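Local coordinates for protein kinase domain-containing protein (Chaetomium thermophilum, PDB 6Z3U) that probably transfers phosphate from ATP to serine and threonine residues, including those of the RNA polymerase II tail, as the CDK7-type kinase of the CAK complex, at residues B[249-254]-B[270-275]; B[263-268]-B[318-323]. One frame throughout, in Å; residues are numbered along the deposited sequence.

Interaction 1. Residues B[249-254]-B[270-275]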
ATOM      1  N   GLY B 249       2.691   0.085 -18.401  1.00 37.80           N
ATOM      2  CA  GLY B 249       1.465   0.504 -19.038  1.00 38.55           C
ATOM      3  C   GLY B 249       0.459   1.141 -18.106  1.00 44.19           C
ATOM      4  O   GLY B 249      -0.541   1.694 -18.581  1.00 38.08           O
ATOM      5  N   ARG B 250       0.702   1.097 -16.798  1.00 43.24           N
ATOM      6  CA  ARG B 250      -0.195   1.682 -15.807  1.00 39.11           C
ATOM      7  C   ARG B 250       0.206   3.139 -15.620  1.00 37.59           C
ATOM      8  O   ARG B 250       1.300   3.432 -15.128  1.00 38.67           O
ATOM      9  CB  ARG B 250      -0.114   0.907 -14.494  1.00 46.07           C
ATOM     10  CG  ARG B 250      -1.043   1.412 -13.394  1.00 65.47           C
ATOM     11  CD  ARG B 250      -2.488   1.474 -13.866  1.00 74.08           C
ATOM     12  NE  ARG B 250      -2.886   0.246 -14.551  1.00 56.27           N
ATOM     13  CZ  ARG B 250      -3.533  -0.766 -13.979  1.00 60.63           C
ATOM     14  NH1 ARG B 250      -3.877  -0.715 -12.697  1.00 60.43           N
ATOM     15  NH2 ARG B 250      -3.841  -1.835 -14.701  1.00 64.10           N
ATOM     16  N   ARG B 251      -0.679   4.053 -16.013  1.00 45.67           N
ATOM     17  CA  ARG B 251      -0.355   5.471 -16.005  1.00 33.94           C
ATOM     18  C   ARG B 251      -0.385   6.004 -14.579  1.00 32.51           C
ATOM     19  O   ARG B 251      -1.205   5.581 -13.759  1.00 32.29           O
ATOM     20  CB  ARG B 251      -1.336   6.250 -16.881  1.00 41.93           C
ATOM     21  CG  ARG B 251      -1.466   5.678 -18.285  1.00 53.21           C
ATOM     22  CD  ARG B 251      -2.403   6.481 -19.172  1.00 57.41           C
ATOM     23  NE  ARG B 251      -1.728   7.663 -19.705  1.00 71.46           N
ATOM     24  CZ  ARG B 251      -1.023   7.668 -20.837  1.00 87.67           C
ATOM     25  NH1 ARG B 251      -0.901   6.559 -21.557  1.00 80.94           N
ATOM     26  NH2 ARG B 251      -0.433   8.782 -21.253  1.00 85.18           N
ATOM     27  N   MET B 252       0.523   6.929 -14.285  1.00 31.63           N
ATOM     28  CA  MET B 252       0.588   7.592 -12.992  1.00 34.21           C
ATOM     29  C   MET B 252       0.363   9.085 -13.174  1.00 39.32           C
ATOM     30  O   MET B 252       0.417   9.618 -14.287  1.00 40.38           O
ATOM     31  CB  MET B 252       1.939   7.353 -12.307  1.00 38.85           C
ATOM     32  CG  MET B 252       2.116   5.967 -11.722  1.00 34.33           C
ATOM     33  SD  MET B 252       3.850   5.634 -11.365  1.00 38.78           S
ATOM     34  CE  MET B 252       3.714   4.633  -9.889  1.00 40.33           C
ATOM     35  N   THR B 253       0.100   9.763 -12.059  1.00 34.25           N
ATOM     36  CA  THR B 253      -0.132  11.197 -12.088  1.00 32.25           C
ATOM     37  C   THR B 253       1.192  11.938 -12.194  1.00 34.75           C
ATOM     38  O   THR B 253       2.197  11.537 -11.600  1.00 31.47           O
ATOM     39  CB  THR B 253      -0.881  11.650 -10.837  1.00 32.33           C
ATOM     40  OG1 THR B 253      -2.072  10.869 -10.691  1.00 72.24           O
ATOM     41  CG2 THR B 253      -1.274  13.113 -10.945  1.00 28.76           C
ATOM     42  N   ALA B 254       1.188  13.016 -12.971  1.00 34.92           N
ATOM     43  CA  ALA B 254       2.339  13.898 -13.073  1.00 30.90           C
ATOM     44  C   ALA B 254       2.316  15.007 -12.033  1.00 32.56           C
ATOM     45  O   ALA B 254       3.306  15.735 -11.900  1.00 29.42           O
ATOM     46  CB  ALA B 254       2.403  14.515 -14.471  1.00 38.23           C
ATOM     47  N   ALA B 270       5.214  13.358 -17.320  1.00 31.86           N
ATOM     48  CA  ALA B 270       5.481  11.940 -17.517  1.00 32.15           C
ATOM     49  C   ALA B 270       4.485  11.091 -16.737  1.00 31.72           C
ATOM     50  O   ALA B 270       4.152  11.388 -15.586  1.00 30.66           O
ATOM     51  CB  ALA B 270       6.907  11.600 -17.085  1.00 31.50           C
ATOM     52  N   ARG B 271       4.008  10.023 -17.379  1.00 38.24           N
ATOM     53  CA  ARG B 271       3.019   9.132 -16.793  1.00 32.54           C
ATOM     54  C   ARG B 271       3.569   7.755 -16.455  1.00 32.41           C
ATOM     55  O   ARG B 271       2.873   6.977 -15.795  1.00 32.20           O
ATOM     56  CB  ARG B 271       1.828   8.960 -17.749  1.00 43.03           C
ATOM     57  CG  ARG B 271       1.337  10.253 -18.383  1.00 53.71           C
ATOM     58  CD  ARG B 271       0.595  11.124 -17.384  1.00 46.11           C
ATOM     59  NE  ARG B 271      -0.678  10.530 -16.985  1.00 37.07           N
ATOM     60  CZ  ARG B 271      -1.538  11.098 -16.146  1.00 42.36           C
ATOM     61  NH1 ARG B 271      -2.672  10.481 -15.845  1.00 46.74           N
ATOM     62  NH2 ARG B 271      -1.267  12.280 -15.608  1.00 47.45           N
ATOM     63  N   HIS B 272       4.787   7.426 -16.895  1.00 32.65           N
ATOM     64  CA  HIS B 272       5.407   6.120 -16.647  1.00 38.49           C
ATOM     65  C   HIS B 272       6.818   6.370 -16.122  1.00 31.90           C
ATOM     66  O   HIS B 272       7.792   6.332 -16.877  1.00 37.92           O
ATOM     67  CB  HIS B 272       5.409   5.273 -17.918  1.00 45.67           C
ATOM     68  CG  HIS B 272       4.039   4.977 -18.447  1.00 35.23           C
ATOM     69  ND1 HIS B 272       3.666   5.260 -19.743  1.00 36.61           N
ATOM     70  CD2 HIS B 272       2.957   4.417 -17.857  1.00 37.85           C
ATOM     71  CE1 HIS B 272       2.408   4.896 -19.926  1.00 37.25           C
ATOM     72  NE2 HIS B 272       1.956   4.378 -18.797  1.00 40.79           N
ATOM     73  N   TYR B 273       6.923   6.615 -14.821  1.00 35.36           N
ATOM     74  CA  TYR B 273       8.185   6.922 -14.163  1.00 32.86           C
ATOM     75  C   TYR B 273       8.477   5.888 -13.078  1.00 29.20           C
ATOM     76  O   TYR B 273       7.721   4.936 -12.875  1.00 34.26           O
ATOM     77  CB  TYR B 273       8.152   8.337 -13.576  1.00 34.77           C
ATOM     78  CG  TYR B 273       6.957   8.622 -12.690  1.00 28.16           C
ATOM     79  CD1 TYR B 273       6.970   8.289 -11.343  1.00 28.52           C
ATOM     80  CD2 TYR B 273       5.820   9.237 -13.200  1.00 28.61           C
ATOM     81  CE1 TYR B 273       5.885   8.555 -10.528  1.00 27.22           C
ATOM     82  CE2 TYR B 273       4.728   9.505 -12.393  1.00 28.14           C
ATOM     83  CZ  TYR B 273       4.766   9.162 -11.059  1.00 28.20           C
ATOM     84  OH  TYR B 273       3.680   9.432 -10.258  1.00 27.19           O
ATOM     85  N   GLY B 274       9.594   6.085 -12.381  1.00 30.38           N
ATOM     86  CA  GLY B 274      10.026   5.154 -11.359  1.00 28.06           C
ATOM     87  C   GLY B 274      10.664   5.826 -10.160  1.00 26.99           C
ATOM     88  O   GLY B 274      10.385   6.993  -9.871  1.00 30.85           O
ATOM     89  N   GLY B 275      11.532   5.095  -9.456  1.00 26.74           N
ATOM     90  CA  GLY B 275      12.131   5.627  -8.245  1.00 25.76           C
ATOM     91  C   GLY B 275      12.933   6.893  -8.471  1.00 25.44           C
ATOM     92  O   GLY B 275      13.108   7.694  -7.549  1.00 24.60           O
TER

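Interaction 2. Residues B[263-268]-B[318-323]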
ATOM      1  N   PRO B 263      10.953  16.543 -10.158  1.00 24.69           N
ATOM      2  CA  PRO B 263      11.953  16.269 -11.196  1.00 25.42           C
ATOM      3  C   PRO B 263      11.473  16.753 -12.550  1.00 30.90           C
ATOM      4  O   PRO B 263      10.272  16.996 -12.743  1.00 33.43           O
ATOM      5  CB  PRO B 263      12.089  14.739 -11.162  1.00 27.71           C
ATOM      6  CG  PRO B 263      10.776  14.264 -10.663  1.00 27.43           C
ATOM      7  CD  PRO B 263      10.289  15.310  -9.695  1.00 25.94           C
ATOM      8  N   PRO B 264      12.378  16.893 -13.523  1.00 30.53           N
ATOM      9  CA  PRO B 264      11.950  17.403 -14.837  1.00 28.47           C
ATOM     10  C   PRO B 264      10.965  16.493 -15.551  1.00 37.40           C
ATOM     11  O   PRO B 264      10.056  16.987 -16.229  1.00 40.99           O
ATOM     12  CB  PRO B 264      13.273  17.541 -15.606  1.00 29.19           C
ATOM     13  CG  PRO B 264      14.245  16.660 -14.885  1.00 30.81           C
ATOM     14  CD  PRO B 264      13.836  16.695 -13.448  1.00 31.39           C
ATOM     15  N   GLU B 265      11.121  15.172 -15.431  1.00 31.72           N
ATOM     16  CA  GLU B 265      10.215  14.273 -16.137  1.00 29.87           C
ATOM     17  C   GLU B 265       8.779  14.444 -15.657  1.00 32.71           C
ATOM     18  O   GLU B 265       7.840  14.295 -16.446  1.00 39.21           O
ATOM     19  CB  GLU B 265      10.679  12.821 -15.980  1.00 32.43           C
ATOM     20  CG  GLU B 265      10.651  12.260 -14.561  1.00 29.95           C
ATOM     21  CD  GLU B 265      12.004  12.319 -13.869  1.00 32.76           C
ATOM     22  OE1 GLU B 265      12.799  13.233 -14.177  1.00 35.03           O
ATOM     23  OE2 GLU B 265      12.274  11.442 -13.019  1.00 33.36           O
ATOM     24  N   LEU B 266       8.586  14.775 -14.378  1.00 33.11           N
ATOM     25  CA  LEU B 266       7.240  15.036 -13.877  1.00 28.11           C
ATOM     26  C   LEU B 266       6.759  16.419 -14.298  1.00 29.66           C
ATOM     27  O   LEU B 266       5.576  16.599 -14.608  1.00 31.72           O
ATOM     28  CB  LEU B 266       7.206  14.894 -12.355  1.00 26.86           C
ATOM     29  CG  LEU B 266       6.663  13.568 -11.811  1.00 26.62           C
ATOM     30  CD1 LEU B 266       7.256  12.374 -12.543  1.00 27.23           C
ATOM     31  CD2 LEU B 266       6.929  13.455 -10.317  1.00 25.48           C
ATOM     32  N   LEU B 267       7.663  17.402 -14.327  1.00 30.04           N
ATOM     33  CA  LEU B 267       7.304  18.712 -14.858  1.00 29.71           C
ATOM     34  C   LEU B 267       6.831  18.605 -16.300  1.00 30.52           C
ATOM     35  O   LEU B 267       5.979  19.387 -16.736  1.00 33.53           O
ATOM     36  CB  LEU B 267       8.501  19.664 -14.767  1.00 29.73           C
ATOM     37  CG  LEU B 267       8.876  20.184 -13.375  1.00 27.64           C
ATOM     38  CD1 LEU B 267      10.302  20.687 -13.358  1.00 27.51           C
ATOM     39  CD2 LEU B 267       7.927  21.287 -12.936  1.00 27.60           C
ATOM     40  N   PHE B 268       7.353  17.636 -17.045  1.00 31.08           N
ATOM     41  CA  PHE B 268       6.962  17.411 -18.427  1.00 44.69           C
ATOM     42  C   PHE B 268       5.753  16.489 -18.556  1.00 37.23           C
ATOM     43  O   PHE B 268       5.418  16.081 -19.672  1.00 42.77           O
ATOM     44  CB  PHE B 268       8.145  16.840 -19.212  1.00 43.24           C
ATOM     45  CG  PHE B 268       9.340  17.760 -19.269  1.00 38.99           C
ATOM     46  CD1 PHE B 268       9.182  19.138 -19.223  1.00 35.00           C
ATOM     47  CD2 PHE B 268      10.621  17.244 -19.363  1.00 33.12           C
ATOM     48  CE1 PHE B 268      10.277  19.977 -19.277  1.00 33.25           C
ATOM     49  CE2 PHE B 268      11.718  18.082 -19.417  1.00 33.15           C
ATOM     50  CZ  PHE B 268      11.545  19.448 -19.372  1.00 33.21           C
ATOM     51  N   GLU B 318      19.521  15.198 -27.222  1.00 61.02           N
ATOM     52  CA  GLU B 318      20.869  14.641 -27.198  1.00 64.20           C
ATOM     53  C   GLU B 318      21.170  13.975 -25.861  1.00 61.70           C
ATOM     54  O   GLU B 318      21.653  12.837 -25.818  1.00 61.64           O
ATOM     55  CB  GLU B 318      21.893  15.742 -27.487  1.00 71.65           C
ATOM     56  CG  GLU B 318      21.950  16.179 -28.946  1.00 82.89           C
ATOM     57  CD  GLU B 318      20.625  16.720 -29.454  1.00 84.13           C
ATOM     58  OE1 GLU B 318      20.184  16.288 -30.541  1.00 92.14           O
ATOM     59  OE2 GLU B 318      20.018  17.564 -28.758  1.00 75.12           O
ATOM     60  N   ASN B 319      20.889  14.669 -24.759  1.00 44.58           N
ATOM     61  CA  ASN B 319      21.154  14.144 -23.428  1.00 39.59           C
ATOM     62  C   ASN B 319      19.987  13.352 -22.857  1.00 38.64           C
ATOM     63  O   ASN B 319      20.151  12.700 -21.821  1.00 39.51           O
ATOM     64  CB  ASN B 319      21.503  15.292 -22.473  1.00 43.61           C
ATOM     65  CG  ASN B 319      20.399  16.335 -22.381  1.00 43.59           C
ATOM     66  OD1 ASN B 319      19.214  16.010 -22.425  1.00 37.73           O
ATOM     67  ND2 ASN B 319      20.790  17.596 -22.251  1.00 37.67           N
ATOM     68  N   TRP B 320      18.828  13.377 -23.510  1.00 45.71           N
ATOM     69  CA  TRP B 320      17.613  12.761 -22.974  1.00 46.85           C
ATOM     70  C   TRP B 320      16.699  12.406 -24.137  1.00 48.61           C
ATOM     71  O   TRP B 320      15.717  13.103 -24.418  1.00 46.74           O
ATOM     72  CB  TRP B 320      16.914  13.706 -21.997  1.00 45.85           C
ATOM     73  CG  TRP B 320      15.784  13.100 -21.219  1.00 46.12           C
ATOM     74  CD1 TRP B 320      15.221  11.867 -21.394  1.00 46.24           C
ATOM     75  CD2 TRP B 320      15.075  13.714 -20.136  1.00 44.03           C
ATOM     76  NE1 TRP B 320      14.206  11.678 -20.486  1.00 41.48           N
ATOM     77  CE2 TRP B 320      14.097  12.798 -19.703  1.00 41.57           C
ATOM     78  CE3 TRP B 320      15.172  14.951 -19.493  1.00 36.31           C
ATOM     79  CZ2 TRP B 320      13.226  13.078 -18.654  1.00 37.67           C
ATOM     80  CZ3 TRP B 320      14.308  15.227 -18.452  1.00 32.20           C
ATOM     81  CH2 TRP B 320      13.348  14.295 -18.042  1.00 36.95           C
ATOM     82  N   PRO B 321      17.005  11.321 -24.847  1.00 52.47           N
ATOM     83  CA  PRO B 321      16.205  10.967 -26.028  1.00 47.88           C
ATOM     84  C   PRO B 321      14.726  10.846 -25.697  1.00 43.89           C
ATOM     85  O   PRO B 321      14.338  10.229 -24.703  1.00 41.28           O
ATOM     86  CB  PRO B 321      16.800   9.622 -26.461  1.00 43.74           C
ATOM     87  CG  PRO B 321      18.194   9.642 -25.943  1.00 46.94           C
ATOM     88  CD  PRO B 321      18.133  10.395 -24.646  1.00 53.11           C
ATOM     89  N   GLY B 322      13.897  11.444 -26.549  1.00 42.93           N
ATOM     90  CA  GLY B 322      12.462  11.405 -26.392  1.00 42.60           C
ATOM     91  C   GLY B 322      11.899  12.412 -25.419  1.00 41.01           C
ATOM     92  O   GLY B 322      10.682  12.416 -25.199  1.00 41.24           O
ATOM     93  N   VAL B 323      12.737  13.265 -24.825  1.00 50.40           N
ATOM     94  CA  VAL B 323      12.247  14.214 -23.830  1.00 51.64           C
ATOM     95  C   VAL B 323      11.200  15.137 -24.444  1.00 46.53           C
ATOM     96  O   VAL B 323      10.160  15.412 -23.834  1.00 38.59           O
ATOM     97  CB  VAL B 323      13.422  15.005 -23.222  1.00 44.10           C
ATOM     98  CG1 VAL B 323      14.122  15.839 -24.285  1.00 45.05           C
ATOM     99  CG2 VAL B 323      12.940  15.882 -22.072  1.00 43.81           C
TER

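Interaction 1. Residues B[249-254]-B[270-275]
The activation segment of this CDK-type kinase is pinned here, its loop 249-254 lying against the connection 270-275. Met252 N donates to Arg271 O (2.8 Å, N-H...O angle 151°), meeting a carbonyl lone pair. On one side of this bond, the His272 ring turns an edge to the backbone, its CD2 3.3 Å from Arg250 O. On the other, Arg271 bends at chi2 and chi3, and Met252 O stands 3.0 Å above the centre of its guanidinium, over the face, where the in-plane N-H groups cannot aim at it and no hydrogen bond forms. Tyr273 suits its place by being both apolar and polar. Its CG sits between the backbone N and carbonyl carbon (chi1 52°), and OH donates to Thr253 O at 2.9 Å in the carbonyl plane. Met252 SD rests over one ring face, 3.9 Å from the centroid, a Met-aromatic contact offset toward the CE1 and CZ rim. A phenylalanine here lacks the hydroxyl, and losing its bond to Thr253 O would probably leave the loop less firmly held. Met252 and Tyr273 both pack on Leu217 of strand 216-217, Met252 also meets Arg243 of strand 243-244, and Tyr273 reaches Leu266 of helix 264-267.

Interaction 2. Residues B[263-268]-B[318-323]
Pro263 sits at the N-cap of the short helix 264-267, and its O accepts Leu267 N at 3.1 Å, fixing the first turn that presents the contact. Pro264 follows, a residue well suited to a first helical turn because it needs no backbone N-H there. Its CB points at the indole of Trp320 and meets the rim in the ring plane, 3.8 Å from CZ3. Glu265 comes to the same rim: its backbone N lies in the indole plane, 3.5 Å from Trp320 CH2, while its CB is 3.7 Å from that same CH2. With chi1 at 64°, CG of Glu265 takes the crowded position between N and the carbonyl carbon, and the carboxylate stands almost perpendicular to the indole. Its polar end is engaged by a salt bridge to Arg371, the Glu-Arg ion pair familiar in protein kinases, whose APE motif here reads Pro263-Pro264-Glu265. Phe268, just past the helix, turns its ring obliquely to Trp320, with planes at 46° and centroids 5.9 Å apart; its CE2 also touches Val323 CG2 at 3.7 Å.

Trp320 reaches across because its CG is anti to the backbone N (chi1 -170°), a long flat group able to meet three residues at once. Val323 is brought over one indole face by the type II turn from Trp320 to Val323, where Gly322 accommodates the positive phi. Trp320 NE1 is hydrogen-bonded to Thr38 O of the RING-type subunit. Pro264 also packs on Trp280 and Glu265 on Val277, both of helix 276-291, and Phe268 on Ile305 of helix 301-311.

How the interactions relate
The two interactions lie 13 Å apart, centre to centre, on the same side of the chain's centre, and their segments alternate along the chain: 249-254, 263-268, 270-275, then 318-323. The short helix 264-267 is the joint between them. Ala270 N of interaction 1 lies 2.9 Å from Glu265 O of interaction 2, a probable hydrogen bond, and Leu266 packs on Tyr273. Interaction 1 thus fastens the activation segment to the chain leaving this helix, whereas interaction 2 anchors the helix to the later loop. The RING-type subunit reaches both, its His36 stacking on the His272 ring and its Thr38 holding Trp320, so its binding probably steadies the whole region.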